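Local coordinates for phosphatidylethanolamine-binding protein (Plasmodium vivax, PDB 2GZQ) that probably binds phosphatidylethanolamine or similar phospholipids, as a member of the phosphatidylethanolamine-binding protein family, at residues D98-A103 against T122-V127; I84-P89 against R139-L144; P13-L18 against E31-T36; K47-G52 against N193-R198. One frame throughout, in Å; residues are numbered along the deposited sequence.

Contact 1: residues D98-A103 against T122-V127; sequences DYVHWA and TLLPYV
Trp102 and Tyr126 meet edge to face where strand 99-107 pairs with the chain at 122-127. From Trp102 CB, which lies 3.9 Å from Tyr126 CD1, the side chain runs to CG, carried anti to the backbone N (chi1 -176°) and also touched by Tyr126 CD1. CD2 and CE3 follow, each 4.1 Å from this Tyr126 CD1, which is offset toward the indole rim. Tyr126 CB lies over the face of the five-membered ring in a CH-pi contact, the two ring planes 75° apart. Trp102 CD1 comes 3.3 Å from Leu124 O at the indole edge, and NE1 donates in plane to a water also bound to Thr122 OG1. The backbones add Ala103 N to Leu124 O, Leu124 N to Ala103 O and Val127 N to His101 O, while His101 ND1 donates to Val127 O at 2.8 Å. Leu123 and Leu124 form a classic bulge opposite Ala103. Tyr126 OH bonds Thr60 O, and strand 99-107 lies between the outermost strand 121-124 and strand 77-85.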
loop_
_atom_site.group_PDB
_atom_site.type_symbol
_atom_site.label_atom_id
_atom_site.label_comp_id
_atom_site.label_asym_id
_atom_site.label_seq_id
_atom_site.Cartn_x
_atom_site.Cartn_y
_atom_site.Cartn_z
ATOM N N ASP A 98 7.890 -7.278 3.813
ATOM C CA ASP A 98 6.895 -6.857 2.812
ATOM C C ASP A 98 7.611 -6.508 1.517
ATOM O O ASP A 98 8.589 -5.756 1.522
ATOM C CB ASP A 98 6.211 -5.577 3.279
ATOM C CG ASP A 98 5.296 -5.773 4.469
ATOM O OD1 ASP A 98 4.778 -6.890 4.635
ATOM O OD2 ASP A 98 5.060 -4.781 5.199
ATOM N N TYR A 99 7.138 -6.997 0.386
ATOM C CA TYR A 99 7.619 -6.505 -0.911
ATOM C C TYR A 99 6.883 -5.219 -1.231
ATOM O O TYR A 99 5.651 -5.190 -1.197
ATOM C CB TYR A 99 7.383 -7.567 -1.989
ATOM C CG TYR A 99 7.988 -7.229 -3.328
ATOM C CD1 TYR A 99 9.234 -7.709 -3.687
ATOM C CD2 TYR A 99 7.345 -6.394 -4.184
ATOM C CE1 TYR A 99 9.789 -7.376 -4.926
ATOM C CE2 TYR A 99 7.904 -6.047 -5.419
ATOM C CZ TYR A 99 9.115 -6.555 -5.761
ATOM O OH TYR A 99 9.654 -6.188 -6.989
ATOM N N VAL A 100 7.618 -4.155 -1.536
ATOM C CA VAL A 100 6.992 -2.882 -1.812
ATOM C C VAL A 100 6.875 -2.601 -3.316
ATOM O O VAL A 100 7.865 -2.423 -4.015
ATOM C CB VAL A 100 7.633 -1.719 -1.004
ATOM C CG1 VAL A 100 9.115 -1.623 -1.234
ATOM C CG2 VAL A 100 6.911 -0.389 -1.299
ATOM N N HIS A 101 5.632 -2.592 -3.780
ATOM C CA HIS A 101 5.308 -2.303 -5.156
ATOM C C HIS A 101 5.296 -0.826 -5.506
ATOM O O HIS A 101 5.517 -0.481 -6.680
ATOM C CB HIS A 101 3.939 -2.916 -5.464
ATOM C CG HIS A 101 3.967 -4.398 -5.495
ATOM N ND1 HIS A 101 4.517 -5.094 -6.538
ATOM C CD2 HIS A 101 3.579 -5.330 -4.589
ATOM C CE1 HIS A 101 4.462 -6.395 -6.281
ATOM N NE2 HIS A 101 3.890 -6.563 -5.101
ATOM N N TRP A 102 4.969 0.044 -4.561
ATOM C CA TRP A 102 4.641 1.432 -4.892
ATOM C C TRP A 102 4.650 2.234 -3.618
ATOM O O TRP A 102 4.125 1.778 -2.601
ATOM C CB TRP A 102 3.262 1.471 -5.570
ATOM C CG TRP A 102 2.805 2.811 -6.057
ATOM C CD1 TRP A 102 3.570 3.841 -6.534
ATOM C CD2 TRP A 102 1.450 3.242 -6.127
ATOM N NE1 TRP A 102 2.757 4.889 -6.902
ATOM C CE2 TRP A 102 1.452 4.546 -6.655
ATOM C CE3 TRP A 102 0.229 2.642 -5.793
ATOM C CZ2 TRP A 102 0.288 5.281 -6.825
ATOM C CZ3 TRP A 102 -0.936 3.366 -5.991
ATOM C CH2 TRP A 102 -0.901 4.672 -6.507
ATOM N N ALA A 103 5.246 3.422 -3.666
ATOM C CA ALA A 103 5.172 4.385 -2.570
ATOM C C ALA A 103 5.078 5.779 -3.121
ATOM O O ALA A 103 5.971 6.237 -3.840
ATOM C CB ALA A 103 6.388 4.295 -1.655
ATOM N N THR A 122 6.917 10.549 -5.920
ATOM C CA THR A 122 6.957 9.118 -6.099
ATOM C C THR A 122 8.261 8.544 -5.544
ATOM O O THR A 122 9.322 8.655 -6.157
ATOM C CB THR A 122 6.722 8.731 -7.565
ATOM O OG1 THR A 122 5.393 9.141 -7.934
ATOM C CG2 THR A 122 6.845 7.252 -7.784
ATOM N N LEU A 123 8.190 8.017 -4.340
ATOM C CA LEU A 123 9.371 7.523 -3.655
ATOM C C LEU A 123 9.804 6.166 -4.215
ATOM O O LEU A 123 10.970 5.860 -4.314
ATOM C CB LEU A 123 9.084 7.400 -2.159
ATOM C CG LEU A 123 8.789 8.702 -1.434
ATOM C CD1 LEU A 123 8.299 8.394 -0.001
ATOM C CD2 LEU A 123 9.983 9.594 -1.402
ATOM N N LEU A 124 8.828 5.355 -4.621
ATOM C CA LEU A 124 9.082 4.104 -5.340
ATOM C C LEU A 124 8.038 3.978 -6.446
ATOM O O LEU A 124 6.844 3.823 -6.141
ATOM C CB LEU A 124 8.999 2.898 -4.402
ATOM C CG LEU A 124 10.082 2.878 -3.322
ATOM C CD1 LEU A 124 9.735 1.835 -2.264
ATOM C CD2 LEU A 124 11.457 2.571 -3.926
ATOM N N PRO A 125 8.472 4.002 -7.724
ATOM C CA PRO A 125 7.463 3.970 -8.759
ATOM C C PRO A 125 6.793 2.597 -8.828
ATOM O O PRO A 125 7.395 1.567 -8.501
ATOM C CB PRO A 125 8.248 4.268 -10.036
ATOM C CG PRO A 125 9.649 3.838 -9.742
ATOM C CD PRO A 125 9.843 4.031 -8.270
ATOM N N TYR A 126 5.543 2.589 -9.263
ATOM C CA TYR A 126 4.732 1.382 -9.315
ATOM C C TYR A 126 5.400 0.290 -10.119
ATOM O O TYR A 126 5.770 0.515 -11.288
ATOM C CB TYR A 126 3.371 1.716 -9.944
ATOM C CG TYR A 126 2.441 0.536 -9.959
ATOM C CD1 TYR A 126 1.596 0.283 -8.907
ATOM C CD2 TYR A 126 2.427 -0.341 -11.034
ATOM C CE1 TYR A 126 0.734 -0.787 -8.924
ATOM C CE2 TYR A 126 1.582 -1.447 -11.054
ATOM C CZ TYR A 126 0.752 -1.679 -9.977
ATOM O OH TYR A 126 -0.097 -2.780 -9.945
ATOM N N VAL A 127 5.470 -0.909 -9.551
ATOM C CA VAL A 127 5.743 -2.115 -10.319
ATOM C C VAL A 127 4.697 -3.125 -9.918
ATOM O O VAL A 127 4.382 -3.276 -8.727
ATOM C CB VAL A 127 7.158 -2.652 -10.069
ATOM C CG1 VAL A 127 8.202 -1.626 -10.466
ATOM C CG2 VAL A 127 7.338 -3.079 -8.619
HETATM O O HOH W 1 3.271 7.405 -8.294
#

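Contact 2: residues I84-P89 against R139-L144; sequences IDPDFP and RISFIL
Asp87 is gripped three times by Arg139, twice by its side chain and once by its backbone, just beyond the point where two antiparallel strands of the central sheet part. Ile84 and Ser141 form the hydrogen-bonded pair of this ladder, Ile84 N giving to Ser141 O and Ser141 N to Ile84 O. Past it the chain leaves strand 77-85 through an Asx turn, in which Asp85 OD2 accepts from Asp87 N from above the carboxylate plane; Asp85 OD1 is bound by His138 ND1. Arg139 grips the Asp87 carboxylate side-on, through NE and NH2, with carboxylate and guanidinium nearly coplanar (4° apart). Arg139 NH2 meets Asp87 OD1 at 2.8 Å and NE meets OD2 at 2.9 Å, both on syn lone pairs, and the bend at chi3 (-69°) sets NE for this. Arg139 NH1 bonds Glu21 O and NH2 bonds His26 ND1, tying the pair to the N-terminal region. Ile140 CD1 packs 3.6 Å from Asp85 CG, and the Ile84 and Ile143 side chains cross obliquely, their CD1 methyls 4.0 Å apart, on the face packed by helix 178-184. The anti lone pair of Asp87 OD2 takes the third bond, from Arg139 N at 2.8 Å.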
loop_
_atom_site.group_PDB
_atom_site.type_symbol
_atom_site.label_atom_id
_atom_site.label_comp_id
_atom_site.label_asym_id
_atom_site.label_seq_id
_atom_site.Cartn_x
_atom_site.Cartn_y
_atom_site.Cartn_z
ATOM N N ILE A 84 1.890 -3.067 -1.019
ATOM C CA ILE A 84 2.797 -4.124 -0.604
ATOM C C ILE A 84 2.235 -5.505 -0.891
ATOM O O ILE A 84 1.026 -5.702 -0.983
ATOM C CB ILE A 84 3.184 -4.047 0.879
ATOM C CG1 ILE A 84 1.950 -4.156 1.749
ATOM C CG2 ILE A 84 3.952 -2.783 1.171
ATOM C CD1 ILE A 84 2.240 -4.563 3.153
ATOM N N ASP A 85 3.133 -6.474 -0.960
ATOM C CA ASP A 85 2.794 -7.890 -0.874
ATOM C C ASP A 85 3.433 -8.475 0.381
ATOM O O ASP A 85 4.652 -8.659 0.412
ATOM C CB ASP A 85 3.283 -8.618 -2.122
ATOM C CG ASP A 85 2.859 -10.077 -2.155
ATOM O OD1 ASP A 85 3.251 -10.790 -3.112
ATOM O OD2 ASP A 85 2.128 -10.487 -1.229
ATOM N N PRO A 86 2.641 -8.753 1.414
ATOM C CA PRO A 86 3.164 -9.387 2.604
ATOM C C PRO A 86 3.423 -10.879 2.418
ATOM O O PRO A 86 3.985 -11.522 3.292
ATOM C CB PRO A 86 2.056 -9.152 3.644
ATOM C CG PRO A 86 0.790 -9.150 2.791
ATOM C CD PRO A 86 1.181 -8.545 1.481
ATOM N N ASP A 87 3.022 -11.423 1.287
ATOM C CA ASP A 87 3.063 -12.850 1.021
ATOM C C ASP A 87 4.054 -13.184 -0.082
ATOM O O ASP A 87 3.813 -14.015 -0.958
ATOM C CB ASP A 87 1.660 -13.288 0.669
ATOM C CG ASP A 87 0.687 -13.068 1.825
ATOM O OD1 ASP A 87 1.095 -13.303 2.979
ATOM O OD2 ASP A 87 -0.479 -12.671 1.587
ATOM N N PHE A 88 5.171 -12.482 -0.064
ATOM C CA PHE A 88 6.192 -12.592 -1.103
ATOM C C PHE A 88 7.416 -13.319 -0.592
ATOM O O PHE A 88 7.910 -12.975 0.479
ATOM C CB PHE A 88 6.620 -11.188 -1.539
ATOM C CG PHE A 88 7.650 -11.200 -2.613
ATOM C CD1 PHE A 88 8.984 -11.275 -2.309
ATOM C CD2 PHE A 88 7.274 -11.179 -3.950
ATOM C CE1 PHE A 88 9.938 -11.317 -3.307
ATOM C CE2 PHE A 88 8.236 -11.225 -4.949
ATOM C CZ PHE A 88 9.558 -11.301 -4.620
ATOM N N PRO A 89 7.962 -14.252 -1.371
ATOM C CA PRO A 89 7.505 -14.715 -2.667
ATOM C C PRO A 89 6.293 -15.608 -2.639
ATOM O O PRO A 89 5.655 -15.793 -3.685
ATOM C CB PRO A 89 8.716 -15.456 -3.246
ATOM C CG PRO A 89 9.582 -15.746 -2.123
ATOM C CD PRO A 89 9.254 -14.823 -0.996
ATOM N N ARG A 139 -2.073 -11.434 -0.404
ATOM C CA ARG A 139 -2.902 -10.328 0.074
ATOM C C ARG A 139 -2.261 -9.002 -0.316
ATOM O O ARG A 139 -1.618 -8.353 0.502
ATOM C CB ARG A 139 -3.070 -10.461 1.593
ATOM C CG ARG A 139 -3.814 -11.749 1.981
ATOM C CD ARG A 139 -3.683 -12.081 3.450
ATOM N NE ARG A 139 -2.314 -12.465 3.762
ATOM C CZ ARG A 139 -1.861 -12.695 4.987
ATOM N NH1 ARG A 139 -2.663 -12.594 6.052
ATOM N NH2 ARG A 139 -0.600 -13.026 5.154
ATOM N N ILE A 140 -2.447 -8.611 -1.565
ATOM C CA ILE A 140 -1.887 -7.375 -2.091
ATOM C C ILE A 140 -2.623 -6.213 -1.407
ATOM O O ILE A 140 -3.844 -6.104 -1.492
ATOM C CB ILE A 140 -2.025 -7.345 -3.613
ATOM C CG1 ILE A 140 -1.313 -8.532 -4.271
ATOM C CG2 ILE A 140 -1.540 -6.010 -4.155
ATOM C CD1 ILE A 140 0.116 -8.657 -3.987
ATOM N N SER A 141 -1.870 -5.400 -0.679
ATOM C CA SER A 141 -2.418 -4.479 0.284
ATOM C C SER A 141 -2.000 -3.049 0.016
ATOM O O SER A 141 -0.884 -2.768 -0.445
ATOM C CB SER A 141 -1.940 -4.875 1.670
ATOM O OG SER A 141 -2.386 -6.173 2.065
ATOM N N PHE A 142 -2.905 -2.135 0.353
ATOM C CA PHE A 142 -2.708 -0.705 0.193
ATOM C C PHE A 142 -2.882 -0.057 1.553
ATOM O O PHE A 142 -3.944 -0.156 2.143
ATOM C CB PHE A 142 -3.734 -0.138 -0.787
ATOM C CG PHE A 142 -3.597 -0.643 -2.201
ATOM C CD1 PHE A 142 -4.062 -1.882 -2.544
ATOM C CD2 PHE A 142 -3.017 0.138 -3.175
ATOM C CE1 PHE A 142 -3.975 -2.334 -3.851
ATOM C CE2 PHE A 142 -2.918 -0.319 -4.493
ATOM C CZ PHE A 142 -3.381 -1.556 -4.794
ATOM N N ILE A 143 -1.854 0.628 2.046
ATOM C CA ILE A 143 -1.873 1.254 3.355
ATOM C C ILE A 143 -1.752 2.772 3.177
ATOM O O ILE A 143 -0.811 3.265 2.540
ATOM C CB ILE A 143 -0.698 0.775 4.217
ATOM C CG1 ILE A 143 -0.678 -0.753 4.353
ATOM C CG2 ILE A 143 -0.743 1.448 5.582
ATOM C CD1 ILE A 143 0.630 -1.320 4.824
ATOM N N LEU A 144 -2.706 3.484 3.738
ATOM C CA LEU A 144 -2.791 4.924 3.653
ATOM C C LEU A 144 -2.506 5.551 4.996
ATOM O O LEU A 144 -3.132 5.154 6.002
ATOM C CB LEU A 144 -4.209 5.331 3.219
ATOM C CG LEU A 144 -4.409 6.776 2.825
ATOM C CD1 LEU A 144 -3.717 7.079 1.503
ATOM C CD2 LEU A 144 -5.918 7.123 2.781
#

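Contact 3: residues P13-L18 against E31-T36; sequences PTIEEL and ENVDLT
Ile15 carries CG1 anti to its carbonyl carbon (chi1 -63°), and chi2 of -60° then places CD1 3.5 Å from Glu31 O and 3.6 Å from Val33 CG2. Its other branch, CG2, lies 4.0 Å from Glu31 CB, the two side chains crossing at about a right angle. One helical turn on, Leu18 reaches toward Leu35 tip to tip, CD1 to CD1 at 3.6 Å. The same Leu35 methyl rests 3.8 Å from Pro13 O. No hydrogen bond spans the two segments, so the contact rests on packing of these aliphatic groups and backbone carbonyls. The helix start is fixed by a capping box: Glu17 N donates to Thr14 OG1 and Thr14 N to Glu17 OE2. The Glu31 carboxylate leads away from Ile15, its OE1 in a salt bridge with Lys19 NZ. The contact joins the first turn of helix 15-20 to the loop leading to strand 39-42; helix 23-26 packs on Ile15 and Leu18 through Ile24, and strand 188-198 sets Trp194 against Leu18 and Ile189 against Leu35.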
loop_
_atom_site.group_PDB
_atom_site.type_symbol
_atom_site.label_atom_id
_atom_site.label_comp_id
_atom_site.label_asym_id
_atom_site.label_seq_id
_atom_site.Cartn_x
_atom_site.Cartn_y
_atom_site.Cartn_z
ATOM N N PRO A 13 -12.272 -1.150 6.146
ATOM C CA PRO A 13 -12.208 -2.442 6.815
ATOM C C PRO A 13 -12.366 -2.302 8.328
ATOM O O PRO A 13 -11.896 -1.324 8.908
ATOM C CB PRO A 13 -10.814 -2.944 6.437
ATOM C CG PRO A 13 -10.591 -2.350 5.049
ATOM C CD PRO A 13 -11.175 -0.968 5.178
ATOM N N THR A 14 -13.031 -3.270 8.963
ATOM C CA THR A 14 -13.082 -3.313 10.404
ATOM C C THR A 14 -11.928 -4.133 10.965
ATOM O O THR A 14 -11.327 -4.968 10.270
ATOM C CB THR A 14 -14.383 -3.939 10.864
ATOM O OG1 THR A 14 -14.380 -5.321 10.502
ATOM C CG2 THR A 14 -15.605 -3.224 10.259
ATOM N N ILE A 15 -11.627 -3.906 12.235
ATOM C CA ILE A 15 -10.608 -4.694 12.923
ATOM C C ILE A 15 -10.914 -6.178 12.867
ATOM O O ILE A 15 -10.035 -7.006 12.619
ATOM C CB ILE A 15 -10.455 -4.196 14.379
ATOM C CG1 ILE A 15 -9.975 -2.738 14.417
ATOM C CG2 ILE A 15 -9.522 -5.053 15.159
ATOM C CD1 ILE A 15 -8.629 -2.518 13.744
ATOM N N GLU A 16 -12.165 -6.526 13.103
ATOM C CA GLU A 16 -12.531 -7.925 13.068
ATOM C C GLU A 16 -12.300 -8.561 11.689
ATOM O O GLU A 16 -11.820 -9.691 11.615
ATOM C CB GLU A 16 -13.959 -8.127 13.563
ATOM C CG GLU A 16 -15.006 -7.806 12.542
ATOM C CD GLU A 16 -15.488 -9.038 11.819
ATOM O OE1 GLU A 16 -15.194 -10.157 12.293
ATOM O OE2 GLU A 16 -16.164 -8.886 10.780
ATOM N N GLU A 17 -12.600 -7.839 10.614
ATOM C CA GLU A 17 -12.320 -8.294 9.260
ATOM C C GLU A 17 -10.824 -8.550 9.062
ATOM O O GLU A 17 -10.396 -9.556 8.473
ATOM C CB GLU A 17 -12.727 -7.144 8.320
ATOM C CG GLU A 17 -13.353 -7.485 7.028
ATOM C CD GLU A 17 -13.741 -6.231 6.252
ATOM O OE1 GLU A 17 -13.690 -6.297 5.004
ATOM O OE2 GLU A 17 -14.122 -5.182 6.864
ATOM N N LEU A 18 -10.026 -7.601 9.504
ATOM C CA LEU A 18 -8.592 -7.735 9.355
ATOM C C LEU A 18 -8.011 -8.873 10.181
ATOM O O LEU A 18 -7.075 -9.556 9.738
ATOM C CB LEU A 18 -7.893 -6.417 9.668
ATOM C CG LEU A 18 -8.251 -5.242 8.748
ATOM C CD1 LEU A 18 -7.380 -4.012 9.023
ATOM C CD2 LEU A 18 -8.237 -5.601 7.294
ATOM N N GLU A 31 -4.141 -4.244 17.046
ATOM C CA GLU A 31 -5.492 -3.883 16.708
ATOM C C GLU A 31 -5.729 -2.392 16.847
ATOM O O GLU A 31 -6.864 -1.945 16.732
ATOM C CB GLU A 31 -6.424 -4.595 17.685
ATOM C CG GLU A 31 -6.168 -4.183 19.134
ATOM C CD GLU A 31 -6.372 -5.317 20.121
ATOM O OE1 GLU A 31 -6.978 -6.339 19.729
ATOM O OE2 GLU A 31 -5.929 -5.179 21.288
ATOM N N ASN A 32 -4.690 -1.618 17.165
ATOM C CA ASN A 32 -4.886 -0.214 17.468
ATOM C C ASN A 32 -4.782 0.751 16.289
ATOM O O ASN A 32 -4.569 1.944 16.454
ATOM C CB ASN A 32 -3.986 0.219 18.622
ATOM C CG ASN A 32 -4.329 -0.475 19.905
ATOM O OD1 ASN A 32 -5.500 -0.686 20.215
ATOM N ND2 ASN A 32 -3.316 -0.838 20.654
ATOM N N VAL A 33 -5.037 0.255 15.100
ATOM C CA VAL A 33 -5.042 1.122 13.925
ATOM C C VAL A 33 -6.380 1.837 13.787
ATOM O O VAL A 33 -7.415 1.252 14.070
ATOM C CB VAL A 33 -4.733 0.329 12.659
ATOM C CG1 VAL A 33 -3.300 -0.160 12.715
ATOM C CG2 VAL A 33 -5.679 -0.845 12.488
ATOM N N ASP A 34 -6.337 3.106 13.373
ATOM C CA ASP A 34 -7.481 4.003 13.374
ATOM C C ASP A 34 -7.951 4.190 11.937
ATOM O O ASP A 34 -7.618 5.182 11.301
ATOM C CB ASP A 34 -7.024 5.343 13.960
ATOM C CG ASP A 34 -8.167 6.248 14.337
ATOM O OD1 ASP A 34 -9.329 5.807 14.357
ATOM O OD2 ASP A 34 -7.899 7.434 14.636
ATOM N N LEU A 35 -8.679 3.212 11.416
ATOM C CA LEU A 35 -9.039 3.197 10.005
ATOM C C LEU A 35 -10.324 3.962 9.792
ATOM O O LEU A 35 -11.410 3.472 10.117
ATOM C CB LEU A 35 -9.184 1.762 9.497
ATOM C CG LEU A 35 -7.913 0.915 9.626
ATOM C CD1 LEU A 35 -8.157 -0.506 9.139
ATOM C CD2 LEU A 35 -6.804 1.539 8.821
ATOM N N THR A 36 -10.190 5.176 9.298
ATOM C CA THR A 36 -11.340 6.054 9.134
ATOM C C THR A 36 -11.537 6.595 7.725
ATOM O O THR A 36 -12.584 7.190 7.452
ATOM C CB THR A 36 -11.281 7.246 10.080
ATOM O OG1 THR A 36 -10.148 8.050 9.755
ATOM C CG2 THR A 36 -11.201 6.809 11.556
#

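Contact 4: residues K47-G52 against N193-R198; sequences KEVNHG and NWCQMR
Asn193 and Trp194 receive the turn at His51 and Gly52, which follows the edge strand 47-49 of the four-stranded antiparallel sheet and lies against strand 188-198 of the six-stranded mixed sheet. Three hydrogen bonds cross here. His51 N gives to Asn193 OD1 at 2.8 Å in the carbonyl plane, and that oxygen also accepts from Trp194 N, helping fix the amide's rotation. At the other end of the amide, ND2 donates to Met39 O and to a water, which donates to Asn50 OD1. Gly52 N donates to Trp194 O from above the carbonyl plane. His51 ND1 pairs with Glu17 OE1 of the N-terminal helix. The backbones of His51 and Gly52 lie over one face of the indole: His51 CA is 3.8 Å from the centroid of the Trp194 six-membered ring and Gly52 CA 3.7 Å from that of its five-membered ring. Both residues have left-handed backbone angles (phi 58° and 88°); at Gly52 a beta carbon would press on His51 O and Trp194 CZ2. Val49 CG1 packs 4.0 Å from Cys195 CB. Gln196 NE2 donates to Gly52 O at 2.7 Å, nearly straight at 170°, with that oxygen in the plane of the Gln196 amide.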
loop_
_atom_site.group_PDB
_atom_site.type_symbol
_atom_site.label_atom_id
_atom_site.label_comp_id
_atom_site.label_asym_id
_atom_site.label_seq_id
_atom_site.Cartn_x
_atom_site.Cartn_y
_atom_site.Cartn_z
ATOM N N LYS A 47 -12.318 -3.467 -12.480
ATOM C CA LYS A 47 -11.241 -4.157 -11.769
ATOM C C LYS A 47 -10.824 -3.368 -10.548
ATOM O O LYS A 47 -9.922 -2.526 -10.586
ATOM C CB LYS A 47 -10.076 -4.390 -12.717
ATOM C CG LYS A 47 -9.049 -5.355 -12.201
ATOM C CD LYS A 47 -7.946 -5.513 -13.237
ATOM C CE LYS A 47 -6.937 -6.528 -12.827
ATOM N NZ LYS A 47 -7.484 -7.915 -12.910
ATOM N N GLU A 48 -11.523 -3.639 -9.467
ATOM C CA GLU A 48 -11.457 -2.857 -8.244
ATOM C C GLU A 48 -10.898 -3.685 -7.077
ATOM O O GLU A 48 -11.122 -4.893 -7.001
ATOM C CB GLU A 48 -12.845 -2.311 -7.909
ATOM C CG GLU A 48 -13.310 -1.254 -8.893
ATOM C CD GLU A 48 -14.773 -0.871 -8.732
ATOM O OE1 GLU A 48 -15.402 -1.231 -7.706
ATOM O OE2 GLU A 48 -15.294 -0.192 -9.643
ATOM N N VAL A 49 -10.164 -3.041 -6.183
ATOM C CA VAL A 49 -9.664 -3.663 -4.982
ATOM C C VAL A 49 -10.693 -3.397 -3.890
ATOM O O VAL A 49 -10.952 -2.233 -3.546
ATOM C CB VAL A 49 -8.296 -3.041 -4.615
ATOM C CG1 VAL A 49 -7.761 -3.609 -3.291
ATOM C CG2 VAL A 49 -7.302 -3.287 -5.712
ATOM N N ASN A 50 -11.287 -4.451 -3.342
ATOM C CA ASN A 50 -12.458 -4.316 -2.468
ATOM C C ASN A 50 -12.500 -5.357 -1.362
ATOM O O ASN A 50 -13.217 -6.350 -1.458
ATOM C CB ASN A 50 -13.743 -4.396 -3.288
ATOM C CG ASN A 50 -14.979 -4.115 -2.455
ATOM O OD1 ASN A 50 -14.939 -3.325 -1.522
ATOM N ND2 ASN A 50 -16.089 -4.769 -2.796
ATOM N N HIS A 51 -11.717 -5.137 -0.308
ATOM C CA HIS A 51 -11.812 -5.920 0.926
ATOM C C HIS A 51 -11.610 -7.410 0.710
ATOM O O HIS A 51 -12.384 -8.236 1.207
ATOM C CB HIS A 51 -13.175 -5.715 1.590
ATOM C CG HIS A 51 -13.378 -4.348 2.158
ATOM N ND1 HIS A 51 -13.846 -4.144 3.438
ATOM C CD2 HIS A 51 -13.224 -3.115 1.615
ATOM C CE1 HIS A 51 -13.963 -2.849 3.664
ATOM N NE2 HIS A 51 -13.589 -2.201 2.575
ATOM N N GLY A 52 -10.553 -7.769 -0.003
ATOM C CA GLY A 52 -10.168 -9.155 -0.093
ATOM C C GLY A 52 -10.837 -9.939 -1.205
ATOM O O GLY A 52 -10.775 -11.151 -1.215
ATOM N N ASN A 193 -6.861 -1.017 2.200
ATOM C CA ASN A 193 -7.684 -1.914 1.376
ATOM C C ASN A 193 -6.774 -2.992 0.863
ATOM O O ASN A 193 -5.548 -2.872 0.887
ATOM C CB ASN A 193 -8.348 -1.139 0.224
ATOM C CG ASN A 193 -9.674 -1.711 -0.189
ATOM O OD1 ASN A 193 -9.936 -2.933 -0.036
ATOM N ND2 ASN A 193 -10.521 -0.838 -0.749
ATOM N N TRP A 194 -7.360 -4.103 0.423
ATOM C CA TRP A 194 -6.544 -5.205 -0.080
ATOM C C TRP A 194 -7.393 -6.078 -0.972
ATOM O O TRP A 194 -8.626 -5.996 -0.962
ATOM C CB TRP A 194 -5.924 -6.036 1.084
ATOM C CG TRP A 194 -6.843 -7.076 1.676
ATOM C CD1 TRP A 194 -6.732 -8.410 1.505
ATOM C CD2 TRP A 194 -7.977 -6.867 2.529
ATOM N NE1 TRP A 194 -7.736 -9.066 2.194
ATOM C CE2 TRP A 194 -8.506 -8.141 2.845
ATOM C CE3 TRP A 194 -8.591 -5.737 3.059
ATOM C CZ2 TRP A 194 -9.653 -8.305 3.649
ATOM C CZ3 TRP A 194 -9.731 -5.900 3.877
ATOM C CH2 TRP A 194 -10.246 -7.175 4.150
ATOM N N CYS A 195 -6.700 -6.940 -1.721
ATOM C CA CYS A 195 -7.335 -7.988 -2.506
ATOM C C CYS A 195 -6.497 -9.234 -2.379
ATOM O O CYS A 195 -5.423 -9.201 -1.781
ATOM C CB CYS A 195 -7.457 -7.535 -3.977
ATOM S SG CYS A 195 -5.891 -7.268 -4.829
ATOM N N GLN A 196 -7.008 -10.343 -2.919
ATOM C CA GLN A 196 -6.250 -11.577 -3.012
ATOM C C GLN A 196 -5.918 -11.869 -4.470
ATOM O O GLN A 196 -6.788 -11.782 -5.337
ATOM C CB GLN A 196 -7.071 -12.717 -2.436
ATOM C CG GLN A 196 -7.402 -12.655 -0.942
ATOM C CD GLN A 196 -8.358 -13.778 -0.549
ATOM O OE1 GLN A 196 -7.923 -14.867 -0.218
ATOM N NE2 GLN A 196 -9.662 -13.513 -0.594
HETATM N N MSE A 197 -4.671 -12.211 -4.758
HETATM C CA MSE A 197 -4.252 -12.482 -6.129
HETATM C C MSE A 197 -3.455 -13.766 -6.167
HETATM O O MSE A 197 -2.652 -14.031 -5.278
HETATM C CB MSE A 197 -3.361 -11.367 -6.663
HETATM C CG MSE A 197 -4.079 -10.091 -7.014
HETATM SE SE MSE A 197 -2.877 -8.759 -7.788
HETATM C CE MSE A 197 -2.992 -9.261 -9.590
ATOM N N ARG A 198 -3.672 -14.568 -7.208
ATOM C CA ARG A 198 -2.822 -15.714 -7.483
ATOM C C ARG A 198 -2.540 -15.781 -8.975
ATOM O O ARG A 198 -3.230 -15.123 -9.756
ATOM C CB ARG A 198 -3.472 -17.012 -6.988
ATOM C CG ARG A 198 -4.833 -17.319 -7.602
ATOM C CD ARG A 198 -5.416 -18.658 -7.090
ATOM N NE ARG A 198 -4.619 -19.827 -7.439
ATOM C CZ ARG A 198 -4.792 -20.542 -8.547
ATOM N NH1 ARG A 198 -5.720 -20.187 -9.430
ATOM N NH2 ARG A 198 -4.036 -21.597 -8.780
HETATM O O HOH W 2 -13.423 -0.780 -1.442
#

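Overall arrangement
From the N terminus, contact 3 closes first, a short loop joining the start of helix 15-20 to the chain ahead of strand 39-42. Contact 4 opens next and closes only at the last strand, 188-198, enclosing contact 2, which in turn encloses contact 1; nothing crosses, and contact 3 stands in series with all three. Contacts 1, 2 and 4 all reach the six-stranded sheet: Tyr99 O bonds Asp85 N between contacts 1 and 2, and Phe142 N bonds Asn193 O between contacts 2 and 4. Contact 4 also brings in the edge of the four-stranded sheet. Contact 3 touches contact 4, whereas its centre lies about 23 Å from that of contact 1.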